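Dipeptide Epimerase (Enterococcus faecalis V583, PDB 3JVA) belongs to the mandelate racemase/muconate lactonizing enzyme family and carries a magnesium site at the mouth of an enolase-type TIM barrel. Local coordinates at residues A190-T195 / V214-K219; M238-C243 / V260-L265. All coordinates share one frame; numbering follows the deposited sequence.

Contact 1 (A190-T195 / V214-K219); sequences ANQAWT and VEQPVK. With MG (magnesium ion), chain O.
Val-214 opens the contact with its CG1 methyl 4.2 Å from Ala-190 CB, an apolar contact that suits the compact side chains of two buried residues. At Glu-215 the backbone and side chain part company: the carbonyl O accepts a hydrogen bond from Ala-190 N (3.0 Å), while the extended side chain runs out to the magnesium ion, which OE2 binds together with Asp-189 and Asp-240. Asn-191 reaches the same ion at second hand, its OD1 receiving a hydrogen bond from a metal-bound water. Gln-216 O then takes Gln-192 N at 2.8 Å. Next to this bond the two glutamine stems touch, CG of Gln-192 lying 3.5 Å from CG of Gln-216. The Gln-216 chain bends at chi2 (69°), which turns its amide back so that NE2 donates to Val-218 O within its own segment; OE1 accepts from Asp-240 N. Pro-217, which needs no partner for its nitrogen, offers O to Trp-194 N (3.0 Å) and sets CB 4.0 Å from Trp-194 CE3, the side chains crossing at about a right angle. Val-218 packs CG1 against Trp-194 O. At Lys-219 the backbone N reaches that same carbonyl through a water, and Gln-192 OE1 passes over Lys-219 CA to accept from Arg-220 N. The type I' turn from Ala-190 to Ala-193 and the loop after strand 213-215 thus lie together, with Trp-194 offering a broad apolar surface to Pro-217 and helix 196-206, Pro-217 and Val-218 on helix 223-232, and Val-214 beside strand 236-239.

Contact 2 (M238-C243 / V260-L265); sequences MADESC and VINIKL. With MG (magnesium ion), chain O.
Asp-240 and Lys-264 meet at about a right angle, the lysine ammonium coming up to a carboxylate already engaged by metal. With CG anti to the backbone N (chi1 -177°), the Asp-240 carboxylate is carried out from the strand end to the magnesium ion, which OD2 binds at 2.0 Å. Lys-264 NZ makes a weak hydrogen bond of 3.2 Å to this same OD2, as part of a salt bridge, while OD1 is paired with Lys-267. Lysine suits this place because its extended chain spans the distance from the N-cap position of a helix to the edge of the metal site; NZ also donates to a metal-bound water and to a further water, not a ligand of the metal, that donates to Asp-240 OD1 and Glu-241 OE2. Glu-241 acts in the second shell, each carboxylate oxygen accepting from a different metal-bound water. Asn-262 lies alongside Asp-240 and points the same way, its amide plane turned 68° from the carboxylate; its uncharged ND2 can donate, weakly, to Glu-215 OE2.

Next to these polar groups, Met-238 crosses obliquely over both Val-260 and Asn-262: its CB sits 4.0 Å from Val-260 CB, and its chain, extended as far as SD (chi2 175°), brings SD to 3.6 Å from Asn-262 CB. Ala-239 and Ile-261 face the other side of the sheet, where Cys-243 SG rests 3.6 Å from Ile-261 CG2, all three apolar enough to pack against helix 246-255. The backbones are joined by Ala-239 N to Val-260 O (2.9 Å) and Asn-262 N to Ala-239 O (2.8 Å). These neighbouring parallel strands form a beta-alpha-beta unit, with the metal ligand Asp-240 just beyond the C-terminal end of strand 236-239, as is characteristic of the enolase superfamily's TIM barrels.

Overall arrangement
Contacts 1 and 2 follow one another along the chain and share the barrel sheet, in which strands 213-215 and 236-239 are neighbours. Their centres lie 12 Å apart. Contact 2 is wholly buried and pairs two strands in parallel; contact 1 is partly buried, farther from the centre of the chain, and joins loops mainly through backbone bonds, with Lys-219 exposed at its margin. The chemistry differs accordingly: contact 1 contributes one carboxylate to the magnesium ion, whereas contact 2 adds another carboxylate together with a lysine that hydrogen-bonds to a metal-bound water. Three metal-bound waters belong to both contacts.

Contact 1 (A190-T195 / V214-K219)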
loop_
_atom_site.group_PDB
_atom_site.type_symbol
_atom_site.label_atom_id
_atom_site.label_comp_id
_atom_site.label_asym_id
_atom_site.label_seq_id
_atom_site.Cartn_x
_atom_site.Cartn_y
_atom_site.Cartn_z
ATOM N N ALA B 190 1.674 -29.946 -11.893
ATOM C CA ALA B 190 0.603 -30.234 -10.942
ATOM C C ALA B 190 -0.798 -29.961 -11.482
ATOM O O ALA B 190 -1.790 -30.205 -10.799
ATOM C CB ALA B 190 0.831 -29.444 -9.647
ATOM N N ASN B 191 -0.871 -29.450 -12.708
ATOM C CA ASN B 191 -2.143 -29.164 -13.362
ATOM C C ASN B 191 -3.265 -28.620 -12.478
ATOM O O ASN B 191 -4.351 -29.205 -12.412
ATOM C CB ASN B 191 -2.625 -30.413 -14.109
ATOM C CG ASN B 191 -1.774 -30.722 -15.332
ATOM O OD1 ASN B 191 -1.726 -29.942 -16.286
ATOM N ND2 ASN B 191 -1.092 -31.857 -15.304
ATOM N N GLN B 192 -2.989 -27.503 -11.807
ATOM C CA GLN B 192 -3.952 -26.811 -10.942
ATOM C C GLN B 192 -4.624 -27.711 -9.909
ATOM O O GLN B 192 -5.750 -27.445 -9.483
ATOM C CB GLN B 192 -5.040 -26.159 -11.804
ATOM C CG GLN B 192 -4.526 -25.396 -13.005
ATOM C CD GLN B 192 -5.650 -24.916 -13.908
ATOM O OE1 GLN B 192 -6.422 -24.027 -13.541
ATOM N NE2 GLN B 192 -5.754 -25.513 -15.089
ATOM N N ALA B 193 -3.919 -28.743 -9.469
ATOM C CA ALA B 193 -4.487 -29.705 -8.533
ATOM C C ALA B 193 -4.695 -29.312 -7.076
ATOM O O ALA B 193 -5.630 -29.800 -6.441
ATOM C CB ALA B 193 -3.662 -30.995 -8.586
ATOM N N TRP B 194 -3.856 -28.433 -6.540
ATOM C CA TRP B 194 -3.950 -28.107 -5.120
ATOM C C TRP B 194 -4.360 -26.717 -4.676
ATOM O O TRP B 194 -4.311 -25.750 -5.445
ATOM C CB TRP B 194 -2.610 -28.416 -4.453
ATOM C CG TRP B 194 -2.037 -29.750 -4.817
ATOM C CD1 TRP B 194 -2.628 -30.971 -4.652
ATOM C CD2 TRP B 194 -0.740 -30.003 -5.369
ATOM N NE1 TRP B 194 -1.775 -31.970 -5.064
ATOM C CE2 TRP B 194 -0.610 -31.402 -5.508
ATOM C CE3 TRP B 194 0.327 -29.181 -5.758
ATOM C CZ2 TRP B 194 0.547 -32.001 -6.018
ATOM C CZ3 TRP B 194 1.478 -29.776 -6.266
ATOM C CH2 TRP B 194 1.577 -31.175 -6.390
ATOM N N THR B 195 -4.769 -26.641 -3.410
ATOM C CA THR B 195 -5.123 -25.378 -2.782
ATOM C C THR B 195 -3.733 -24.881 -2.410
ATOM O O THR B 195 -2.790 -25.674 -2.359
ATOM C CB THR B 195 -5.957 -25.572 -1.491
ATOM O OG1 THR B 195 -5.181 -26.277 -0.512
ATOM C CG2 THR B 195 -7.225 -26.356 -1.788
ATOM N N VAL B 214 8.026 -27.067 -10.461
ATOM C CA VAL B 214 6.646 -27.516 -10.395
ATOM C C VAL B 214 5.796 -26.493 -11.126
ATOM O O VAL B 214 5.807 -25.303 -10.806
ATOM C CB VAL B 214 6.144 -27.647 -8.954
ATOM C CG1 VAL B 214 4.662 -27.998 -8.957
ATOM C CG2 VAL B 214 6.940 -28.724 -8.231
ATOM N N GLU B 215 5.063 -26.990 -12.109
ATOM C CA GLU B 215 4.203 -26.187 -12.957
ATOM C C GLU B 215 2.791 -26.049 -12.396
ATOM O O GLU B 215 2.203 -27.024 -11.928
ATOM C CB GLU B 215 4.141 -26.858 -14.327
ATOM C CG GLU B 215 3.777 -25.980 -15.476
ATOM C CD GLU B 215 3.863 -26.732 -16.790
ATOM O OE1 GLU B 215 4.820 -27.525 -16.974
ATOM O OE2 GLU B 215 2.983 -26.528 -17.638
ATOM N N GLN B 216 2.265 -24.826 -12.448
ATOM C CA GLN B 216 0.904 -24.497 -12.021
ATOM C C GLN B 216 0.317 -25.351 -10.893
ATOM O O GLN B 216 -0.584 -26.154 -11.119
ATOM C CB GLN B 216 -0.015 -24.577 -13.245
ATOM C CG GLN B 216 -1.359 -23.889 -13.095
ATOM C CD GLN B 216 -1.229 -22.384 -13.043
ATOM O OE1 GLN B 216 -0.506 -21.782 -13.845
ATOM N NE2 GLN B 216 -1.929 -21.762 -12.102
ATOM N N PRO B 217 0.794 -25.160 -9.656
ATOM C CA PRO B 217 0.269 -25.954 -8.545
ATOM C C PRO B 217 -1.161 -25.627 -8.095
ATOM O O PRO B 217 -1.810 -26.454 -7.459
ATOM C CB PRO B 217 1.300 -25.727 -7.444
ATOM C CG PRO B 217 1.762 -24.328 -7.705
ATOM C CD PRO B 217 1.907 -24.300 -9.218
ATOM N N VAL B 218 -1.644 -24.432 -8.423
ATOM C CA VAL B 218 -3.000 -24.027 -8.047
ATOM C C VAL B 218 -3.825 -23.579 -9.253
ATOM O O VAL B 218 -3.292 -23.412 -10.352
ATOM C CB VAL B 218 -2.975 -22.876 -7.009
ATOM C CG1 VAL B 218 -2.200 -23.315 -5.777
ATOM C CG2 VAL B 218 -2.335 -21.623 -7.618
ATOM N N LYS B 219 -5.127 -23.394 -9.042
ATOM C CA LYS B 219 -6.028 -22.960 -10.108
ATOM C C LYS B 219 -5.523 -21.682 -10.759
ATOM O O LYS B 219 -5.028 -20.779 -10.083
ATOM C CB LYS B 219 -7.443 -22.758 -9.567
ATOM C CG LYS B 219 -8.174 -24.063 -9.324
ATOM C CD LYS B 219 -9.609 -23.837 -8.885
ATOM C CE LYS B 219 -10.343 -25.160 -8.749
ATOM N NZ LYS B 219 -11.753 -24.973 -8.308
HETATM MG MG MG O . 1.393 -27.317 -17.819
HETATM O O HOH W 1 -0.423 -28.049 -18.436
HETATM O O HOH W 2 -6.214 -24.244 -6.530
HETATM O O HOH W 3 2.034 -28.190 -19.675
HETATM O O HOH W 4 0.443 -26.691 -16.087
#

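Contact 2 (M238-C243 / V260-L265)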
loop_
_atom_site.group_PDB
_atom_site.type_symbol
_atom_site.label_atom_id
_atom_site.label_comp_id
_atom_site.label_asym_id
_atom_site.label_seq_id
_atom_site.Cartn_x
_atom_site.Cartn_y
_atom_site.Cartn_z
ATOM N N MET B 238 6.469 -22.551 -11.711
ATOM C CA MET B 238 6.190 -22.022 -13.041
ATOM C C MET B 238 4.704 -21.882 -13.315
ATOM O O MET B 238 3.908 -22.764 -12.987
ATOM C CB MET B 238 6.822 -22.937 -14.102
ATOM C CG MET B 238 6.441 -22.619 -15.543
ATOM S SD MET B 238 7.360 -23.669 -16.715
ATOM C CE MET B 238 6.878 -25.259 -16.198
ATOM N N ALA B 239 4.327 -20.758 -13.910
ATOM C CA ALA B 239 2.932 -20.537 -14.254
ATOM C C ALA B 239 2.697 -21.074 -15.664
ATOM O O ALA B 239 3.526 -20.888 -16.548
ATOM C CB ALA B 239 2.602 -19.041 -14.212
ATOM N N ASP B 240 1.584 -21.768 -15.859
ATOM C CA ASP B 240 1.225 -22.277 -17.177
ATOM C C ASP B 240 -0.152 -21.694 -17.494
ATOM O O ASP B 240 -0.250 -20.641 -18.121
ATOM C CB ASP B 240 1.167 -23.808 -17.204
ATOM C CG ASP B 240 0.850 -24.363 -18.599
ATOM O OD1 ASP B 240 0.448 -23.583 -19.486
ATOM O OD2 ASP B 240 0.994 -25.583 -18.814
ATOM N N GLU B 241 -1.208 -22.363 -17.034
ATOM C CA GLU B 241 -2.570 -21.908 -17.285
ATOM C C GLU B 241 -2.843 -20.477 -16.800
ATOM O O GLU B 241 -3.736 -19.812 -17.327
ATOM C CB GLU B 241 -3.588 -22.878 -16.659
ATOM C CG GLU B 241 -3.774 -24.220 -17.398
ATOM C CD GLU B 241 -2.587 -25.175 -17.277
ATOM O OE1 GLU B 241 -1.753 -25.004 -16.360
ATOM O OE2 GLU B 241 -2.501 -26.119 -18.095
ATOM N N SER B 242 -2.084 -20.000 -15.810
ATOM C CA SER B 242 -2.277 -18.636 -15.309
ATOM C C SER B 242 -1.784 -17.612 -16.328
ATOM O O SER B 242 -2.054 -16.418 -16.192
ATOM C CB SER B 242 -1.538 -18.415 -13.979
ATOM O OG SER B 242 -2.224 -19.029 -12.898
ATOM N N CYS B 243 -1.055 -18.075 -17.341
ATOM C CA CYS B 243 -0.560 -17.169 -18.375
ATOM C C CYS B 243 -0.948 -17.604 -19.780
ATOM O O CYS B 243 -0.398 -18.572 -20.312
ATOM C CB CYS B 243 0.962 -17.027 -18.311
ATOM S SG CYS B 243 1.618 -15.923 -19.615
ATOM N N VAL B 260 8.991 -18.715 -13.027
ATOM C CA VAL B 260 9.101 -18.932 -14.466
ATOM C C VAL B 260 7.722 -18.945 -15.112
ATOM O O VAL B 260 6.724 -19.270 -14.468
ATOM C CB VAL B 260 9.790 -20.294 -14.746
ATOM C CG1 VAL B 260 9.954 -20.522 -16.250
ATOM C CG2 VAL B 260 11.131 -20.342 -14.050
ATOM N N ILE B 261 7.661 -18.591 -16.390
ATOM C CA ILE B 261 6.387 -18.585 -17.099
ATOM C C ILE B 261 6.456 -19.465 -18.338
ATOM O O ILE B 261 7.389 -19.361 -19.133
ATOM C CB ILE B 261 5.976 -17.141 -17.480
ATOM C CG1 ILE B 261 5.576 -16.384 -16.208
ATOM C CG2 ILE B 261 4.831 -17.158 -18.494
ATOM C CD1 ILE B 261 5.263 -14.906 -16.422
ATOM N N ASN B 262 5.461 -20.335 -18.486
ATOM C CA ASN B 262 5.402 -21.258 -19.614
ATOM C C ASN B 262 4.516 -20.714 -20.723
ATOM O O ASN B 262 3.321 -20.480 -20.533
ATOM C CB ASN B 262 4.882 -22.621 -19.137
ATOM C CG ASN B 262 5.093 -23.732 -20.158
ATOM O OD1 ASN B 262 5.973 -23.651 -21.019
ATOM N ND2 ASN B 262 4.300 -24.793 -20.044
ATOM N N ILE B 263 5.126 -20.504 -21.881
ATOM C CA ILE B 263 4.428 -20.004 -23.058
ATOM C C ILE B 263 3.962 -21.169 -23.921
ATOM O O ILE B 263 4.660 -22.176 -24.030
ATOM C CB ILE B 263 5.378 -19.172 -23.960
ATOM C CG1 ILE B 263 5.913 -17.957 -23.206
ATOM C CG2 ILE B 263 4.659 -18.765 -25.248
ATOM C CD1 ILE B 263 7.040 -17.239 -23.954
ATOM N N LYS B 264 2.778 -21.043 -24.514
ATOM C CA LYS B 264 2.289 -22.040 -25.468
ATOM C C LYS B 264 1.661 -21.222 -26.592
ATOM O O LYS B 264 0.803 -20.379 -26.343
ATOM C CB LYS B 264 1.254 -22.981 -24.859
ATOM C CG LYS B 264 1.860 -23.981 -23.889
ATOM C CD LYS B 264 0.822 -24.965 -23.370
ATOM C CE LYS B 264 1.433 -25.867 -22.298
ATOM N NZ LYS B 264 0.431 -26.823 -21.742
ATOM N N LEU B 265 2.098 -21.455 -27.823
ATOM C CA LEU B 265 1.554 -20.695 -28.946
ATOM C C LEU B 265 0.036 -20.817 -29.057
ATOM O O LEU B 265 -0.639 -19.864 -29.458
ATOM C CB LEU B 265 2.210 -21.133 -30.264
ATOM C CG LEU B 265 3.726 -20.932 -30.371
ATOM C CD1 LEU B 265 4.181 -21.284 -31.776
ATOM C CD2 LEU B 265 4.097 -19.485 -30.036
HETATM MG MG MG O . 1.393 -27.317 -17.819
HETATM O O HOH W 5 -1.584 -25.070 -20.706
HETATM O O HOH W 1 -0.423 -28.049 -18.436
HETATM O O HOH W 4 0.443 -26.691 -16.087
HETATM O O HOH W 6 1.183 -18.380 -23.226
HETATM O O HOH W 3 2.034 -28.190 -19.675
#